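Local coordinates for phosphoenolpyruvate-protein phosphotransferase (Coxiella burnetii, PDB 3TRC) that probably transfers the phosphoryl group of phosphoenolpyruvate to a protein histidine, and is represented here by its GAF domain, at residues V32-A37 and G128-Q133; L38-C43 and H138-E143; M58-Q61 and Q67-K70; G81-R86 and H113-I118. One frame throughout, in Å; residues are numbered along the deposited sequence. Where two conformers were deposited one is given.

Interaction 1: V32-A37 and G128-Q133; sequences VRLCEA and GILVIQ
The CD1 methyl of Leu34 meets a methyl of Leu130 and the CG1 methylene of Ile132, and the flat group nearby is the guanidinium of Arg33 on another side of the same helical segment. Glu36 OE1 sits at the edge of that guanidinium, only 8° out of its plane. Arg33 NH1 donates to Glu36 OE1 at 2.8 Å, using the oxygen's syn lone pair, with an N-H...O angle of 152°. Glu16 of helix 3-19 makes a second salt bridge at Arg33 NE, so two carboxylates hold the guanidinium's rotation. Across the contact, Leu34 carries its CG anti to its own carbonyl carbon (chi1 -83°), which sends the isobutyl end at the sheet. There it meets Leu130 tip to tip, Leu34 CD1 lying 4.0 Å from Leu130 CD2. The same methyl, Leu34 CD1, comes within 4.2 Å of Ile132 CG1. These distances hold for one of two deposited conformers of Leu34. The contact is wholly apolar and buried, in the core of the GAF domain between helix 23-37 and strand 125-134. Phe147 and Leu151 of helix 142-164 also pack on Leu34, while Cys43 of the adjacent strand 42-49 touches Leu34, Leu130 and Ile132.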
loop_
_atom_site.group_PDB
_atom_site.type_symbol
_atom_site.label_atom_id
_atom_site.label_comp_id
_atom_site.label_asym_id
_atom_site.label_seq_id
_atom_site.Cartn_x
_atom_site.Cartn_y
_atom_site.Cartn_z
ATOM N N VAL A 32 -8.156 -14.462 -1.699
ATOM C CA VAL A 32 -7.457 -15.700 -1.377
ATOM C C VAL A 32 -6.344 -15.426 -0.369
ATOM O O VAL A 32 -6.213 -16.131 0.634
ATOM C CB VAL A 32 -6.858 -16.365 -2.635
ATOM C CG1 VAL A 32 -5.908 -17.491 -2.241
ATOM C CG2 VAL A 32 -7.966 -16.900 -3.532
ATOM N N ARG A 33 -5.551 -14.394 -0.641
ATOM C CA ARG A 33 -4.400 -14.064 0.197
ATOM C C ARG A 33 -4.819 -13.679 1.605
ATOM O O ARG A 33 -4.189 -14.087 2.580
ATOM C CB ARG A 33 -3.568 -12.937 -0.432
ATOM C CG ARG A 33 -2.799 -13.346 -1.673
ATOM C CD ARG A 33 -1.839 -14.489 -1.387
ATOM N NE ARG A 33 -0.999 -14.792 -2.542
ATOM C CZ ARG A 33 -0.550 -16.007 -2.843
ATOM N NH1 ARG A 33 -0.866 -17.040 -2.076
ATOM N NH2 ARG A 33 0.212 -16.189 -3.913
ATOM N N LEU A 34 -5.872 -12.873 1.718
ATOM C CA LEU A 34 -6.369 -12.477 3.030
ATOM C C LEU A 34 -6.722 -13.698 3.861
ATOM O O LEU A 34 -6.327 -13.807 5.020
ATOM C CB LEU A 34 -7.581 -11.546 2.916
ATOM C CG LEU A 34 -7.258 -10.072 2.686
ATOM C CD1 LEU A 34 -8.503 -9.205 2.777
ATOM C CD2 LEU A 34 -6.244 -9.630 3.694
ATOM N N CYS A 35 -7.466 -14.623 3.266
ATOM C CA CYS A 35 -7.869 -15.822 3.992
ATOM C C CYS A 35 -6.665 -16.649 4.426
ATOM O O CYS A 35 -6.638 -17.183 5.532
ATOM C CB CYS A 35 -8.830 -16.665 3.157
ATOM S SG CYS A 35 -10.478 -15.955 3.116
ATOM N N GLU A 36 -5.670 -16.756 3.554
ATOM C CA GLU A 36 -4.475 -17.527 3.869
ATOM C C GLU A 36 -3.643 -16.871 4.959
ATOM O O GLU A 36 -3.094 -17.553 5.827
ATOM C CB GLU A 36 -3.597 -17.685 2.624
ATOM C CG GLU A 36 -4.171 -18.582 1.556
ATOM C CD GLU A 36 -3.342 -18.548 0.285
ATOM O OE1 GLU A 36 -2.664 -17.528 0.041
ATOM O OE2 GLU A 36 -3.368 -19.541 -0.469
ATOM N N ALA A 37 -3.532 -15.548 4.891
ATOM C CA ALA A 37 -2.506 -14.822 5.634
ATOM C C ALA A 37 -2.927 -14.290 7.005
ATOM O O ALA A 37 -2.103 -14.218 7.918
ATOM C CB ALA A 37 -1.932 -13.688 4.773
ATOM N N GLY A 128 -17.019 0.194 -3.241
ATOM C CA GLY A 128 -17.313 -1.188 -2.932
ATOM C C GLY A 128 -17.143 -1.494 -1.467
ATOM O O GLY A 128 -16.985 -0.587 -0.643
ATOM N N ILE A 129 -17.177 -2.782 -1.144
ATOM C CA ILE A 129 -17.050 -3.244 0.230
ATOM C C ILE A 129 -16.195 -4.495 0.286
ATOM O O ILE A 129 -16.352 -5.402 -0.533
ATOM C CB ILE A 129 -18.414 -3.603 0.835
ATOM C CG1 ILE A 129 -19.444 -2.506 0.553
ATOM C CG2 ILE A 129 -18.271 -3.865 2.333
ATOM C CD1 ILE A 129 -19.292 -1.284 1.428
ATOM N N LEU A 130 -15.296 -4.546 1.263
ATOM C CA LEU A 130 -14.494 -5.739 1.518
ATOM C C LEU A 130 -15.024 -6.403 2.784
ATOM O O LEU A 130 -15.159 -5.755 3.819
ATOM C CB LEU A 130 -13.022 -5.351 1.689
ATOM C CG LEU A 130 -12.027 -6.445 2.082
ATOM C CD1 LEU A 130 -11.848 -7.405 0.922
ATOM C CD2 LEU A 130 -10.683 -5.837 2.486
ATOM N N VAL A 131 -15.341 -7.693 2.697
ATOM C CA VAL A 131 -15.965 -8.396 3.815
ATOM C C VAL A 131 -15.125 -9.602 4.205
ATOM O O VAL A 131 -14.915 -10.503 3.395
ATOM C CB VAL A 131 -17.392 -8.881 3.488
ATOM C CG1 VAL A 131 -17.969 -9.661 4.675
ATOM C CG2 VAL A 131 -18.300 -7.712 3.129
ATOM N N ILE A 132 -14.663 -9.613 5.452
ATOM C CA ILE A 132 -13.840 -10.700 5.962
ATOM C C ILE A 132 -14.608 -11.409 7.080
ATOM O O ILE A 132 -15.173 -10.767 7.955
ATOM C CB ILE A 132 -12.480 -10.184 6.497
ATOM C CG1 ILE A 132 -11.766 -9.319 5.448
ATOM C CG2 ILE A 132 -11.591 -11.351 6.896
ATOM C CD1 ILE A 132 -12.026 -7.824 5.599
ATOM N N GLN A 133 -14.654 -12.735 7.031
ATOM C CA GLN A 133 -15.441 -13.484 8.004
ATOM C C GLN A 133 -14.650 -14.652 8.554
ATOM O O GLN A 133 -13.738 -15.155 7.910
ATOM C CB GLN A 133 -16.735 -13.992 7.364
ATOM C CG GLN A 133 -17.556 -12.893 6.686
ATOM C CD GLN A 133 -18.806 -13.427 6.008
ATOM O OE1 GLN A 133 -18.809 -13.706 4.804
ATOM N NE2 GLN A 133 -19.878 -13.572 6.780
#

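Interaction 2: L38-C43 and H138-E143; sequences LPADAC and HHFAEE
Apolar contact joins Leu38, Ala40 and Phe140, and it centres on one corner of the Phe140 ring. Ala40 CB lies at the edge of that ring, near its plane, 4.4 Å from Phe140 CE1. Leu38 CD1 reaches the same Phe140 CE1 at 4.4 Å, from an oblique direction. The Leu38-Pro39 peptide is cis; Leu38 and Ala40 point toward the ring and Pro39 away from it. Phe140 sets its CG anti to the carbonyl carbon (chi1 -70°), which swings the ring over to the loop that links helix 23-37 to strand 42-49. Ile132 of strand 125-134 touches both Ala40 and Phe140, so the ring is packed from the sheet of the GAF domain as well.

Hydrogen bonding is left to groups around this patch: the carbonyl of Phe140 takes a hydrogen bond from Asn91 ND2. As for charge, Glu142 OE2 forms a salt bridge with Lys8 NZ of the second subunit.

Between the two segments, then, the contact is apolar, resting on van der Waals packing and burial of hydrocarbon, whereas polar bonds lie in the flanking backbone and reach the second subunit.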
loop_
_atom_site.group_PDB
_atom_site.type_symbol
_atom_site.label_atom_id
_atom_site.label_comp_id
_atom_site.label_asym_id
_atom_site.label_seq_id
_atom_site.Cartn_x
_atom_site.Cartn_y
_atom_site.Cartn_z
ATOM N N LEU A 38 -4.193 -13.914 7.157
ATOM C CA LEU A 38 -4.646 -13.344 8.425
ATOM C C LEU A 38 -4.503 -14.296 9.623
ATOM O O LEU A 38 -3.916 -13.915 10.633
ATOM C CB LEU A 38 -6.076 -12.805 8.326
ATOM C CG LEU A 38 -6.226 -11.442 7.656
ATOM C CD1 LEU A 38 -7.694 -11.044 7.607
ATOM C CD2 LEU A 38 -5.410 -10.391 8.397
ATOM N N PRO A 39 -5.057 -15.520 9.531
ATOM C CA PRO A 39 -5.925 -16.049 8.473
ATOM C C PRO A 39 -7.393 -15.727 8.733
ATOM O O PRO A 39 -7.751 -15.224 9.797
ATOM C CB PRO A 39 -5.715 -17.557 8.588
ATOM C CG PRO A 39 -5.509 -17.768 10.056
ATOM C CD PRO A 39 -4.733 -16.554 10.533
ATOM N N ALA A 40 -8.239 -16.017 7.751
ATOM C CA ALA A 40 -9.678 -15.893 7.911
ATOM C C ALA A 40 -10.331 -17.011 7.110
ATOM O O ALA A 40 -9.681 -17.648 6.289
ATOM C CB ALA A 40 -10.165 -14.530 7.428
ATOM N N ASP A 41 -11.618 -17.247 7.336
ATOM C CA ASP A 41 -12.288 -18.367 6.672
ATOM C C ASP A 41 -13.038 -17.995 5.400
ATOM O O ASP A 41 -13.241 -18.842 4.532
ATOM C CB ASP A 41 -13.199 -19.098 7.650
ATOM C CG ASP A 41 -12.456 -19.555 8.878
ATOM O OD1 ASP A 41 -11.437 -20.267 8.726
ATOM O OD2 ASP A 41 -12.856 -19.166 9.989
ATOM N N ALA A 42 -13.429 -16.730 5.282
ATOM C CA ALA A 42 -14.023 -16.243 4.047
ATOM C C ALA A 42 -13.667 -14.782 3.818
ATOM O O ALA A 42 -13.480 -14.018 4.760
ATOM C CB ALA A 42 -15.545 -16.438 4.059
ATOM N N CYS A 43 -13.529 -14.404 2.556
ATOM C CA CYS A 43 -13.299 -13.015 2.210
ATOM C C CYS A 43 -13.981 -12.759 0.884
ATOM O O CYS A 43 -13.824 -13.530 -0.059
ATOM C CB CYS A 43 -11.804 -12.705 2.123
ATOM S SG CYS A 43 -11.442 -10.978 1.769
ATOM N N HIS A 138 -14.953 -14.233 17.191
ATOM C CA HIS A 138 -13.943 -13.276 17.618
ATOM C C HIS A 138 -13.997 -12.095 16.687
ATOM O O HIS A 138 -14.095 -12.268 15.473
ATOM C CB HIS A 138 -12.541 -13.874 17.483
ATOM C CG HIS A 138 -12.260 -14.995 18.428
ATOM N ND1 HIS A 138 -11.059 -15.671 18.441
ATOM C CD2 HIS A 138 -13.024 -15.563 19.392
ATOM C CE1 HIS A 138 -11.095 -16.606 19.373
ATOM N NE2 HIS A 138 -12.276 -16.565 19.960
ATOM N N HIS A 139 -13.897 -10.891 17.225
ATOM C CA HIS A 139 -13.704 -9.758 16.341
ATOM C C HIS A 139 -12.275 -9.790 15.798
ATOM O O HIS A 139 -11.477 -10.656 16.166
ATOM C CB HIS A 139 -14.010 -8.438 17.046
ATOM C CG HIS A 139 -13.003 -8.054 18.081
ATOM N ND1 HIS A 139 -13.082 -8.477 19.391
ATOM C CD2 HIS A 139 -11.898 -7.275 18.003
ATOM C CE1 HIS A 139 -12.068 -7.977 20.074
ATOM N NE2 HIS A 139 -11.335 -7.245 19.255
ATOM N N PHE A 140 -11.966 -8.864 14.900
ATOM C CA PHE A 140 -10.637 -8.795 14.311
ATOM C C PHE A 140 -9.757 -7.813 15.072
ATOM O O PHE A 140 -10.186 -6.711 15.410
ATOM C CB PHE A 140 -10.724 -8.447 12.818
ATOM C CG PHE A 140 -11.288 -9.563 11.980
ATOM C CD1 PHE A 140 -10.451 -10.382 11.239
ATOM C CD2 PHE A 140 -12.656 -9.811 11.961
ATOM C CE1 PHE A 140 -10.964 -11.424 10.483
ATOM C CE2 PHE A 140 -13.176 -10.841 11.201
ATOM C CZ PHE A 140 -12.330 -11.651 10.463
ATOM N N ALA A 141 -8.527 -8.231 15.357
ATOM C CA ALA A 141 -7.646 -7.435 16.191
ATOM C C ALA A 141 -7.203 -6.159 15.481
ATOM O O ALA A 141 -7.368 -6.015 14.270
ATOM C CB ALA A 141 -6.441 -8.260 16.618
ATOM N N GLU A 142 -6.643 -5.233 16.251
ATOM C CA GLU A 142 -6.277 -3.917 15.732
ATOM C C GLU A 142 -5.389 -3.959 14.493
ATOM O O GLU A 142 -5.622 -3.214 13.540
ATOM C CB GLU A 142 -5.596 -3.098 16.830
ATOM C CG GLU A 142 -5.267 -1.675 16.434
ATOM C CD GLU A 142 -4.630 -0.895 17.572
ATOM O OE1 GLU A 142 -4.142 -1.527 18.534
ATOM O OE2 GLU A 142 -4.627 0.349 17.508
ATOM N N GLU A 143 -4.366 -4.812 14.508
ATOM C CA GLU A 143 -3.462 -4.895 13.365
ATOM C C GLU A 143 -4.152 -5.512 12.148
ATOM O O GLU A 143 -3.802 -5.206 11.009
ATOM C CB GLU A 143 -2.182 -5.666 13.708
ATOM C CG GLU A 143 -2.379 -7.162 14.002
ATOM C CD GLU A 143 -2.715 -7.460 15.459
ATOM O OE1 GLU A 143 -3.218 -6.567 16.179
ATOM O OE2 GLU A 143 -2.468 -8.604 15.893
#

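Interaction 3: M58-Q61 and Q67-K70; sequences MATQ and QVGK
Val68 forks at CB into two methyls that fit against strand 54-61 at different places. With CG1 anti to the backbone N (chi1 173°), the first methyl lies over the peptide between Met58 and Ala59: Val68 CG1 is 3.5 Å from Met58 O and 3.7 Å from Met58 C. The second branch runs along the strand, where Val68 CG2 comes 3.7 Å from Thr60 CG2 as the two side chains cross obliquely, and 4.0 Å from the backbone N of Thr60. Thr60 keeps its hydroxyl for another partner, OG1 being hydrogen-bonded to Ser44 OG on strand 42-49. Val68 and Gly69 are the central residues of a type II turn closed by Lys70 N to Gln67 O at 2.9 Å; the positive phi of Gly69 (86°) suits glycine there. Met58, present as selenomethionine, has its SE atom 4.3 Å from Gly69 CA. Met58 and Ala59 together face Leu45, a classic beta bulge. Surface loop and strand therefore meet across these segments by van der Waals contact, with methyls on backbone as well as on methyl, while hydrogen bonds such as that between the Gly69 and Leu57 backbones tie the turn down nearby.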
loop_
_atom_site.group_PDB
_atom_site.type_symbol
_atom_site.label_atom_id
_atom_site.label_comp_id
_atom_site.label_asym_id
_atom_site.label_seq_id
_atom_site.Cartn_x
_atom_site.Cartn_y
_atom_site.Cartn_z
HETATM N N MSE A 58 -17.933 -9.536 -6.576
HETATM C CA MSE A 58 -16.981 -9.587 -7.690
HETATM C C MSE A 58 -15.795 -10.530 -7.463
HETATM O O MSE A 58 -15.058 -10.853 -8.398
HETATM C CB MSE A 58 -16.520 -8.171 -8.068
HETATM C CG MSE A 58 -17.622 -7.319 -8.718
HETATM SE SE MSE A 58 -18.368 -8.089 -10.357
HETATM C CE MSE A 58 -16.828 -7.804 -11.510
ATOM N N ALA A 59 -15.629 -10.989 -6.227
ATOM C CA ALA A 59 -14.608 -11.974 -5.895
ATOM C C ALA A 59 -14.916 -12.570 -4.534
ATOM O O ALA A 59 -15.403 -11.875 -3.645
ATOM C CB ALA A 59 -13.226 -11.329 -5.883
ATOM N N THR A 60 -14.641 -13.857 -4.370
ATOM C CA THR A 60 -14.831 -14.478 -3.071
ATOM C C THR A 60 -13.908 -15.666 -2.880
ATOM O O THR A 60 -13.547 -16.368 -3.830
ATOM C CB THR A 60 -16.298 -14.924 -2.834
ATOM O OG1 THR A 60 -16.469 -15.294 -1.459
ATOM C CG2 THR A 60 -16.662 -16.120 -3.723
ATOM N N GLN A 61 -13.500 -15.851 -1.633
ATOM C CA GLN A 61 -12.886 -17.086 -1.194
ATOM C C GLN A 61 -13.713 -17.555 -0.007
ATOM O O GLN A 61 -13.874 -16.828 0.974
ATOM C CB GLN A 61 -11.434 -16.843 -0.795
ATOM C CG GLN A 61 -10.778 -18.002 -0.073
ATOM C CD GLN A 61 -10.683 -19.250 -0.926
ATOM O OE1 GLN A 61 -10.624 -19.180 -2.156
ATOM N NE2 GLN A 61 -10.679 -20.406 -0.273
ATOM N N GLN A 67 -21.649 -17.510 -7.300
ATOM C CA GLN A 67 -22.263 -16.249 -6.895
ATOM C C GLN A 67 -21.470 -15.053 -7.402
ATOM O O GLN A 67 -21.981 -13.938 -7.441
ATOM C CB GLN A 67 -22.409 -16.158 -5.374
ATOM C CG GLN A 67 -23.425 -17.110 -4.768
ATOM C CD GLN A 67 -24.867 -16.751 -5.101
ATOM O OE1 GLN A 67 -25.141 -15.763 -5.784
ATOM N NE2 GLN A 67 -25.799 -17.576 -4.630
ATOM N N VAL A 68 -20.217 -15.278 -7.783
ATOM C CA VAL A 68 -19.408 -14.170 -8.283
ATOM C C VAL A 68 -20.012 -13.607 -9.567
ATOM O O VAL A 68 -20.270 -14.349 -10.517
ATOM C CB VAL A 68 -17.948 -14.584 -8.512
ATOM C CG1 VAL A 68 -17.177 -13.463 -9.204
ATOM C CG2 VAL A 68 -17.289 -14.954 -7.184
ATOM N N GLY A 69 -20.234 -12.296 -9.589
ATOM C CA GLY A 69 -20.826 -11.642 -10.741
ATOM C C GLY A 69 -22.340 -11.674 -10.699
ATOM O O GLY A 69 -22.999 -11.085 -11.561
ATOM N N LYS A 70 -22.893 -12.343 -9.689
ATOM C CA LYS A 70 -24.334 -12.593 -9.620
ATOM C C LYS A 70 -25.005 -12.106 -8.328
ATOM O O LYS A 70 -26.075 -11.504 -8.371
ATOM C CB LYS A 70 -24.611 -14.091 -9.808
ATOM C CG LYS A 70 -24.052 -14.674 -11.101
ATOM C CD LYS A 70 -24.692 -14.012 -12.316
ATOM C CE LYS A 70 -24.101 -14.526 -13.618
ATOM N NZ LYS A 70 -24.660 -13.800 -14.796
#

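Interaction 4: G81-R86 and H113-I118; sequences GLVGER and HGFLGI. With NA (sodium ion), chain C.
Val83 holds CG1 anti to the backbone N (chi1 175°) and CG2 anti to the carbonyl carbon, a setting that lays both methyls against the backbone of Gly117. Phe115, its CG likewise opposite its backbone N (chi1 177°), brings a ring corner up beside the second methyl. Val83 CG1 rests 3.6 Å from Gly117 O and 3.8 Å from Ile118 C, against the Gly117 carbonyl and the backbone that follows it. Val83 CG2 lies 3.9 Å from Gly117 CA and 4.3 Å from Phe115 CE1, at the edge of the ring and near its plane. Gly117 offers bare backbone exactly where Val83 presses in, and the short axes of helix 81-86 and strand 114-118 approach to 8.1 Å, their directions 40° apart. In the GAF fold this helix covers one face of the central antiparallel sheet, whose other face carries helices 23-37 and 142-164. Ile90, Ile129 and Val131 extend the apolar layer around Val83 and Phe115. A phosphate ion, probably from the crystallisation liquor, lies about 6 Å from the side chain of Phe115. The helix turns a different side to a sodium ion: Gly81 O and Glu85 OE2 each stand 2.9 Å from the metal. A bend at chi2 curls the Glu85 chain back to reach it, and Tyr55 OH is a further ligand, with Gly76 also belonging to the site. Ile118 points away from Val83 and packs on Cys148, Val149 and Ala152 of helix 142-164.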
loop_
_atom_site.group_PDB
_atom_site.type_symbol
_atom_site.label_atom_id
_atom_site.label_comp_id
_atom_site.label_asym_id
_atom_site.label_seq_id
_atom_site.Cartn_x
_atom_site.Cartn_y
_atom_site.Cartn_z
ATOM N N GLY A 81 -24.703 -3.353 3.891
ATOM C CA GLY A 81 -25.263 -2.048 3.587
ATOM C C GLY A 81 -24.884 -1.016 4.635
ATOM O O GLY A 81 -24.591 0.134 4.316
ATOM N N LEU A 82 -24.874 -1.425 5.898
ATOM C CA LEU A 82 -24.536 -0.493 6.968
ATOM C C LEU A 82 -23.081 -0.032 6.861
ATOM O O LEU A 82 -22.784 1.145 7.061
ATOM C CB LEU A 82 -24.836 -1.114 8.332
ATOM C CG LEU A 82 -24.729 -0.194 9.545
ATOM C CD1 LEU A 82 -25.612 1.046 9.375
ATOM C CD2 LEU A 82 -25.087 -0.959 10.814
ATOM N N VAL A 83 -22.175 -0.953 6.530
ATOM C CA VAL A 83 -20.785 -0.577 6.288
ATOM C C VAL A 83 -20.708 0.488 5.189
ATOM O O VAL A 83 -20.006 1.489 5.322
ATOM C CB VAL A 83 -19.933 -1.781 5.838
ATOM C CG1 VAL A 83 -18.524 -1.327 5.473
ATOM C CG2 VAL A 83 -19.910 -2.868 6.914
ATOM N N GLY A 84 -21.441 0.271 4.102
ATOM C CA GLY A 84 -21.418 1.212 2.994
ATOM C C GLY A 84 -21.929 2.603 3.338
ATOM O O GLY A 84 -21.412 3.602 2.847
ATOM N N GLU A 85 -22.956 2.674 4.177
ATOM C CA GLU A 85 -23.541 3.961 4.529
ATOM C C GLU A 85 -22.748 4.688 5.605
ATOM O O GLU A 85 -22.670 5.912 5.607
ATOM C CB GLU A 85 -24.993 3.789 4.966
ATOM C CG GLU A 85 -25.887 3.276 3.860
ATOM C CD GLU A 85 -25.889 4.172 2.635
ATOM O OE1 GLU A 85 -25.877 5.411 2.786
ATOM O OE2 GLU A 85 -25.919 3.641 1.508
ATOM N N ARG A 86 -22.162 3.934 6.524
ATOM C CA ARG A 86 -21.330 4.550 7.547
ATOM C C ARG A 86 -20.009 5.043 6.970
ATOM O O ARG A 86 -19.400 5.980 7.492
ATOM C CB ARG A 86 -21.055 3.569 8.682
ATOM C CG ARG A 86 -22.245 3.318 9.584
ATOM C CD ARG A 86 -21.787 2.635 10.855
ATOM N NE ARG A 86 -22.909 2.176 11.665
ATOM C CZ ARG A 86 -22.785 1.341 12.689
ATOM N NH1 ARG A 86 -21.588 0.873 13.018
ATOM N NH2 ARG A 86 -23.856 0.969 13.375
ATOM N N HIS A 113 -19.171 -16.095 12.144
ATOM C CA HIS A 113 -19.539 -15.251 13.266
ATOM C C HIS A 113 -18.719 -13.972 13.269
ATOM O O HIS A 113 -19.269 -12.889 13.086
ATOM C CB HIS A 113 -19.405 -16.024 14.579
ATOM C CG HIS A 113 -20.371 -17.161 14.691
ATOM N ND1 HIS A 113 -21.632 -17.014 15.227
ATOM C CD2 HIS A 113 -20.278 -18.453 14.298
ATOM C CE1 HIS A 113 -22.267 -18.172 15.179
ATOM N NE2 HIS A 113 -21.468 -19.062 14.618
ATOM N N GLY A 114 -17.407 -14.095 13.456
ATOM C CA GLY A 114 -16.525 -12.941 13.383
ATOM C C GLY A 114 -16.679 -12.254 12.039
ATOM O O GLY A 114 -16.785 -12.923 11.014
ATOM N N PHE A 115 -16.678 -10.923 12.043
ATOM C CA PHE A 115 -17.011 -10.134 10.852
ATOM C C PHE A 115 -16.205 -8.841 10.811
ATOM O O PHE A 115 -16.140 -8.103 11.795
ATOM C CB PHE A 115 -18.514 -9.803 10.861
ATOM C CG PHE A 115 -18.977 -8.921 9.725
ATOM C CD1 PHE A 115 -18.896 -7.534 9.815
ATOM C CD2 PHE A 115 -19.564 -9.477 8.595
ATOM C CE1 PHE A 115 -19.352 -6.721 8.777
ATOM C CE2 PHE A 115 -20.022 -8.672 7.551
ATOM C CZ PHE A 115 -19.916 -7.292 7.644
ATOM N N LEU A 116 -15.575 -8.574 9.675
ATOM C CA LEU A 116 -14.966 -7.269 9.450
ATOM C C LEU A 116 -15.400 -6.761 8.089
ATOM O O LEU A 116 -15.043 -7.335 7.061
ATOM C CB LEU A 116 -13.437 -7.348 9.523
ATOM C CG LEU A 116 -12.681 -6.043 9.240
ATOM C CD1 LEU A 116 -13.112 -4.945 10.204
ATOM C CD2 LEU A 116 -11.173 -6.278 9.329
ATOM N N GLY A 117 -16.188 -5.690 8.094
ATOM C CA GLY A 117 -16.645 -5.077 6.860
ATOM C C GLY A 117 -15.983 -3.731 6.689
ATOM O O GLY A 117 -16.011 -2.899 7.594
ATOM N N ILE A 118 -15.377 -3.522 5.525
ATOM C CA ILE A 118 -14.566 -2.341 5.273
ATOM C C ILE A 118 -14.999 -1.627 3.998
ATOM O O ILE A 118 -15.057 -2.227 2.924
ATOM C CB ILE A 118 -13.079 -2.738 5.173
ATOM C CG1 ILE A 118 -12.611 -3.308 6.511
ATOM C CG2 ILE A 118 -12.219 -1.560 4.748
ATOM C CD1 ILE A 118 -11.152 -3.559 6.567
HETATM NA NA NA C . -25.148 0.881 1.573
#

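In the fold
All four contacts reach the same antiparallel sheet. Interactions 1 and 2, centres 8 Å apart, each hold one cysteine, Cys35 and Cys43, of a disulfide seen for this protein, although in the Cys43 conformer given Cys35 SG and Cys43 SG stand 5.2 Å apart. Strand pairing joins interaction 1 to interaction 4, with Ile132 N 2.8 Å from Leu116 O, and interaction 2 to interaction 3, with Cys43 O 2.8 Å from Gln61 N. The Phe140 ring of interaction 2 also packs on interaction 4, Phe140 CE2 lying 3.6 Å from Phe115 N. Interactions 3 and 4 do not touch, their nearest atoms being about 11 Å apart. The sodium ion belongs to interaction 4; Leu130's side chain is about 14 Å from it.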